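Local coordinates for protein sorbitol dehydrogenase (Gluconobacter oxydans, PDB 5ITG) that is a dehydrogenase with a Rossmann-type domain that probably interconverts D-sorbitol and L-sorbose using an NADP(H) cofactor, at residues K436-D441 with L447-F452; I402-A407 with K477-A482. All coordinates share one frame; numbering follows the deposited sequence.

Contact 1. Residues K436-D441 with L447-F452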
loop_
_atom_site.group_PDB
_atom_site.type_symbol
_atom_site.label_atom_id
_atom_site.label_comp_id
_atom_site.label_asym_id
_atom_site.label_seq_id
_atom_site.Cartn_x
_atom_site.Cartn_y
_atom_site.Cartn_z
ATOM N N LYS A 436 19.813 -24.976 1.614
ATOM C CA LYS A 436 20.298 -26.317 1.315
ATOM C C LYS A 436 19.095 -27.200 1.020
ATOM O O LYS A 436 19.095 -27.968 0.060
ATOM C CB LYS A 436 21.071 -26.898 2.502
ATOM C CG LYS A 436 21.469 -28.363 2.314
ATOM C CD LYS A 436 22.173 -28.915 3.548
ATOM C CE LYS A 436 22.632 -30.355 3.341
ATOM N NZ LYS A 436 23.395 -30.866 4.516
ATOM N N LEU A 437 18.074 -27.086 1.859
ATOM C CA LEU A 437 16.852 -27.864 1.694
ATOM C C LEU A 437 16.172 -27.499 0.382
ATOM O O LEU A 437 15.808 -28.368 -0.408
ATOM C CB LEU A 437 15.889 -27.588 2.853
ATOM C CG LEU A 437 16.323 -28.037 4.250
ATOM C CD1 LEU A 437 15.307 -27.560 5.277
ATOM C CD2 LEU A 437 16.449 -29.552 4.286
ATOM N N ALA A 438 16.010 -26.200 0.164
ATOM C CA ALA A 438 15.364 -25.683 -1.035
ATOM C C ALA A 438 15.999 -26.197 -2.318
ATOM O O ALA A 438 15.310 -26.398 -3.314
ATOM C CB ALA A 438 15.400 -24.166 -1.022
ATOM N N LYS A 439 17.312 -26.410 -2.292
ATOM C CA LYS A 439 18.013 -26.883 -3.480
ATOM C C LYS A 439 18.258 -28.386 -3.522
ATOM O O LYS A 439 18.778 -28.902 -4.510
ATOM C CB LYS A 439 19.338 -26.132 -3.639
ATOM C CG LYS A 439 19.160 -24.636 -3.833
ATOM C CD LYS A 439 20.467 -23.949 -4.172
ATOM C CE LYS A 439 20.254 -22.460 -4.398
ATOM N NZ LYS A 439 19.306 -22.194 -5.522
ATOM N N ALA A 440 17.878 -29.092 -2.461
ATOM C CA ALA A 440 18.057 -30.539 -2.425
ATOM C C ALA A 440 17.460 -31.142 -3.697
ATOM O O ALA A 440 16.542 -30.573 -4.288
ATOM C CB ALA A 440 17.376 -31.121 -1.197
ATOM N N ASP A 441 17.985 -32.286 -4.125
ATOM C CA ASP A 441 17.480 -32.924 -5.334
ATOM C C ASP A 441 16.282 -33.816 -5.071
ATOM O O ASP A 441 15.603 -34.238 -6.010
ATOM C CB ASP A 441 18.580 -33.737 -6.019
ATOM C CG ASP A 441 19.627 -32.859 -6.663
ATOM O OD1 ASP A 441 19.239 -31.905 -7.376
ATOM O OD2 ASP A 441 20.835 -33.122 -6.466
ATOM N N LEU A 447 10.029 -29.405 2.330
ATOM C CA LEU A 447 8.713 -29.300 2.953
ATOM C C LEU A 447 8.911 -28.746 4.362
ATOM O O LEU A 447 7.984 -28.220 4.976
ATOM C CB LEU A 447 8.030 -30.668 3.017
ATOM C CG LEU A 447 7.426 -31.200 1.714
ATOM C CD1 LEU A 447 6.921 -32.618 1.914
ATOM C CD2 LEU A 447 6.287 -30.296 1.276
ATOM N N LYS A 448 10.140 -28.854 4.865
ATOM C CA LYS A 448 10.462 -28.356 6.198
ATOM C C LYS A 448 10.766 -26.856 6.233
ATOM O O LYS A 448 10.979 -26.300 7.310
ATOM C CB LYS A 448 11.655 -29.131 6.773
ATOM C CG LYS A 448 11.452 -30.641 6.786
ATOM C CD LYS A 448 12.718 -31.376 7.220
ATOM C CE LYS A 448 13.858 -31.189 6.221
ATOM N NZ LYS A 448 15.106 -31.829 6.716
ATOM N N LEU A 449 10.790 -26.193 5.074
ATOM C CA LEU A 449 11.073 -24.754 5.056
ATOM C C LEU A 449 10.066 -24.025 5.942
ATOM O O LEU A 449 8.937 -24.473 6.101
ATOM C CB LEU A 449 11.015 -24.197 3.630
ATOM C CG LEU A 449 12.154 -24.615 2.695
ATOM C CD1 LEU A 449 11.852 -24.173 1.264
ATOM C CD2 LEU A 449 13.464 -24.009 3.189
ATOM N N PRO A 450 10.470 -22.889 6.531
ATOM C CA PRO A 450 9.618 -22.081 7.413
ATOM C C PRO A 450 8.348 -21.546 6.750
ATOM O O PRO A 450 7.388 -21.187 7.432
ATOM C CB PRO A 450 10.541 -20.941 7.842
ATOM C CG PRO A 450 11.917 -21.535 7.731
ATOM C CD PRO A 450 11.821 -22.309 6.439
ATOM N N ALA A 451 8.349 -21.496 5.424
ATOM C CA ALA A 451 7.209 -20.978 4.672
ATOM C C ALA A 451 5.878 -21.646 5.015
ATOM O O ALA A 451 4.826 -21.003 4.960
ATOM C CB ALA A 451 7.478 -21.117 3.165
ATOM N N PHE A 452 5.936 -22.922 5.385
ATOM C CA PHE A 452 4.740 -23.700 5.677
ATOM C C PHE A 452 4.430 -23.925 7.160
ATOM O O PHE A 452 3.556 -24.729 7.500
ATOM C CB PHE A 452 4.856 -25.041 4.947
ATOM C CG PHE A 452 5.453 -24.920 3.566
ATOM C CD1 PHE A 452 4.925 -24.017 2.640
ATOM C CD2 PHE A 452 6.571 -25.668 3.205
ATOM C CE1 PHE A 452 5.507 -23.857 1.375
ATOM C CE2 PHE A 452 7.160 -25.516 1.942
ATOM C CZ PHE A 452 6.629 -24.609 1.026
#
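Leu437 of helix 432-439 meets Lys448 and Leu449 of the loop that follows the helix. The closest pairing is apolar against the end of a lysine. Methyl CD2 of Leu437 lies 3.6 Å from Lys448 CE. The amino group NZ of Lys448 is equally near to CD2 of Leu437. The other methyl, CD1 of Leu437, is 4.0 Å from Lys448 CE. The lysine chain is bent at chi3 (-65°), which carries its last carbon across the branched end of Leu437. The two side chains cross at about a right angle.

A second group of contacts is purely aliphatic. Leu449 spreads its two methyls over the helix. CD2 of Leu449 faces Leu437 CB at 4.3 Å, and CD1 of Leu449 faces Ala438 CB at 4.2 Å. Leu449 and Ala438 are buried, whereas Lys448 is exposed. Leu449 also packs on Leu410 of helix 400-412 and on Tyr430, so it links helix 432-439 to helix 400-412 and to the loop carrying Tyr430.

Polar bonds lie around the contact and not across it. Lys439 pairs with Glu424 and Asp441 with Arg414. Pro450 O accepts a bond from Gln382, and Leu447 O accepts one from Arg456.

Between the two segments the contact is van der Waals only, and these last two bonds tie segment 447-452 to other parts of the chain. The aliphatic CE of Lys448 serves as an apolar partner for Leu437, with NZ of Lys448 beside the same methyl and probably still hydrated.

Contact 2. Residues I402-A407 with K477-A482; sequences IAFGIA and KGVKAA
Phe404 of helix 400-412 pushes its ring into the C-terminal turn, where Val479 and Ala482 receive it. From CB the side chain starts toward that turn. Its CG stands opposite the backbone N (chi1 172°), which carries the ring away from the helix. CD1 of Phe404 comes first and lies 3.5 Å from the carbonyl O of Ala482, in an oblique approach. CE1 of Phe404 follows, 4.1 Å from Ala482 CB and 3.7 Å from Val479 O. Val479 O also accepts a bond from Ala482 N (2.9 Å), which closes the turn. At the tip, CZ of Phe404 is 3.5 Å from Val479 CG2. This methyl sits at the ring edge, near its plane, and the two side chains cross at about a right angle.

The same ring touches Pro308 of helix 288-312, as well as Ile483 and Pro484. Gly478, the first residue after helix 461-477, has a positive phi (97°); a side chain there would collide with the preceding carbonyl O. With Phe404 cut back to an alanine, Val479 CG2 and Ala482 CB would probably lose their aromatic neighbour and a gap would open beside helix 400-412.

Between the two segments the contact is buried and mainly apolar, with Ala482 O lying obliquely to the ring. Polar ties of the chain end go elsewhere: Val479 N to Glu418, and Lys480 to Asp323 and Glu325.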
loop_
_atom_site.group_PDB
_atom_site.type_symbol
_atom_site.label_atom_id
_atom_site.label_comp_id
_atom_site.label_asym_id
_atom_site.label_seq_id
_atom_site.Cartn_x
_atom_site.Cartn_y
_atom_site.Cartn_z
ATOM N N ILE A 402 -4.097 -26.193 -3.867
ATOM C CA ILE A 402 -3.304 -25.676 -2.765
ATOM C C ILE A 402 -1.929 -26.346 -2.811
ATOM O O ILE A 402 -0.891 -25.689 -2.634
ATOM C CB ILE A 402 -4.019 -25.953 -1.412
ATOM C CG1 ILE A 402 -5.217 -25.002 -1.280
ATOM C CG2 ILE A 402 -3.051 -25.767 -0.234
ATOM C CD1 ILE A 402 -6.160 -25.336 -0.149
ATOM N N ALA A 403 -1.923 -27.647 -3.077
ATOM C CA ALA A 403 -0.667 -28.393 -3.151
ATOM C C ALA A 403 0.150 -27.952 -4.359
ATOM O O ALA A 403 1.382 -27.929 -4.314
ATOM C CB ALA A 403 -0.948 -29.888 -3.220
ATOM N N PHE A 404 -0.541 -27.604 -5.441
ATOM C CA PHE A 404 0.128 -27.146 -6.653
ATOM C C PHE A 404 0.876 -25.840 -6.379
ATOM O O PHE A 404 2.002 -25.641 -6.845
ATOM C CB PHE A 404 -0.886 -26.921 -7.782
ATOM C CG PHE A 404 -0.291 -26.266 -8.996
ATOM C CD1 PHE A 404 0.523 -26.988 -9.863
ATOM C CD2 PHE A 404 -0.469 -24.903 -9.221
ATOM C CE1 PHE A 404 1.160 -26.363 -10.937
ATOM C CE2 PHE A 404 0.162 -24.266 -10.288
ATOM C CZ PHE A 404 0.981 -25.000 -11.148
ATOM N N GLY A 405 0.248 -24.941 -5.629
ATOM C CA GLY A 405 0.907 -23.683 -5.325
ATOM C C GLY A 405 2.186 -23.926 -4.546
ATOM O O GLY A 405 3.232 -23.323 -4.821
ATOM N N ILE A 406 2.103 -24.821 -3.568
ATOM C CA ILE A 406 3.249 -25.142 -2.723
ATOM C C ILE A 406 4.352 -25.827 -3.526
ATOM O O ILE A 406 5.532 -25.470 -3.416
ATOM C CB ILE A 406 2.813 -26.041 -1.541
ATOM C CG1 ILE A 406 1.908 -25.241 -0.602
ATOM C CG2 ILE A 406 4.032 -26.543 -0.771
ATOM C CD1 ILE A 406 1.150 -26.113 0.403
ATOM N N ALA A 407 3.963 -26.794 -4.348
ATOM C CA ALA A 407 4.920 -27.525 -5.174
ATOM C C ALA A 407 5.621 -26.594 -6.160
ATOM O O ALA A 407 6.808 -26.766 -6.449
ATOM C CB ALA A 407 4.213 -28.651 -5.928
ATOM N N LYS A 477 7.784 -33.407 -16.241
ATOM C CA LYS A 477 6.971 -32.959 -17.373
ATOM C C LYS A 477 6.734 -31.446 -17.487
ATOM O O LYS A 477 6.081 -30.995 -18.431
ATOM C CB LYS A 477 5.608 -33.663 -17.337
ATOM C CG LYS A 477 5.640 -35.102 -16.829
ATOM C CD LYS A 477 6.238 -36.065 -17.833
ATOM C CE LYS A 477 5.329 -36.254 -19.035
ATOM N NZ LYS A 477 5.890 -37.248 -19.997
ATOM N N GLY A 478 7.245 -30.662 -16.540
ATOM C CA GLY A 478 7.043 -29.220 -16.597
ATOM C C GLY A 478 5.874 -28.788 -15.727
ATOM O O GLY A 478 4.959 -29.565 -15.480
ATOM N N VAL A 479 5.875 -27.539 -15.280
ATOM C CA VAL A 479 4.810 -27.069 -14.398
ATOM C C VAL A 479 3.369 -27.198 -14.900
ATOM O O VAL A 479 2.494 -27.615 -14.152
ATOM C CB VAL A 479 5.063 -25.611 -13.950
ATOM C CG1 VAL A 479 5.006 -24.668 -15.138
ATOM C CG2 VAL A 479 4.048 -25.223 -12.885
ATOM N N LYS A 480 3.103 -26.861 -16.157
ATOM C CA LYS A 480 1.730 -26.956 -16.641
ATOM C C LYS A 480 1.149 -28.359 -16.540
ATOM O O LYS A 480 -0.053 -28.529 -16.345
ATOM C CB LYS A 480 1.628 -26.446 -18.076
ATOM C CG LYS A 480 1.895 -24.964 -18.202
ATOM C CD LYS A 480 1.610 -24.475 -19.607
ATOM C CE LYS A 480 1.649 -22.957 -19.671
ATOM N NZ LYS A 480 1.209 -22.510 -21.017
ATOM N N ALA A 481 2.009 -29.365 -16.655
ATOM C CA ALA A 481 1.570 -30.751 -16.570
ATOM C C ALA A 481 1.035 -31.093 -15.175
ATOM O O ALA A 481 0.282 -32.049 -15.011
ATOM C CB ALA A 481 2.725 -31.680 -16.924
ATOM N N ALA A 482 1.412 -30.300 -14.176
ATOM C CA ALA A 482 0.990 -30.552 -12.802
ATOM C C ALA A 482 -0.251 -29.776 -12.353
ATOM O O ALA A 482 -0.738 -29.975 -11.240
ATOM C CB ALA A 482 2.157 -30.266 -11.849
#

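Overall arrangement
Contacts 1 and 2 lie in the helical C-terminal part of the chain, with centres about 16 Å apart, and each is about 30 Å from the chain centre. Both segments of contact 1 come between the two segments of contact 2 along the chain. The order is helix 400-412, helix 432-439, the segment 447-452, helix 461-477 and then the chain end. Helix 400-412 is the common element. It carries Phe404 of contact 2, and Ile406 on the same helix packs its CG2 3.7 Å from CZ of Phe452. The segments of contact 1 are six residues apart, so it is local, whereas contact 2 brings the C-terminus back to a helix about 70 residues earlier.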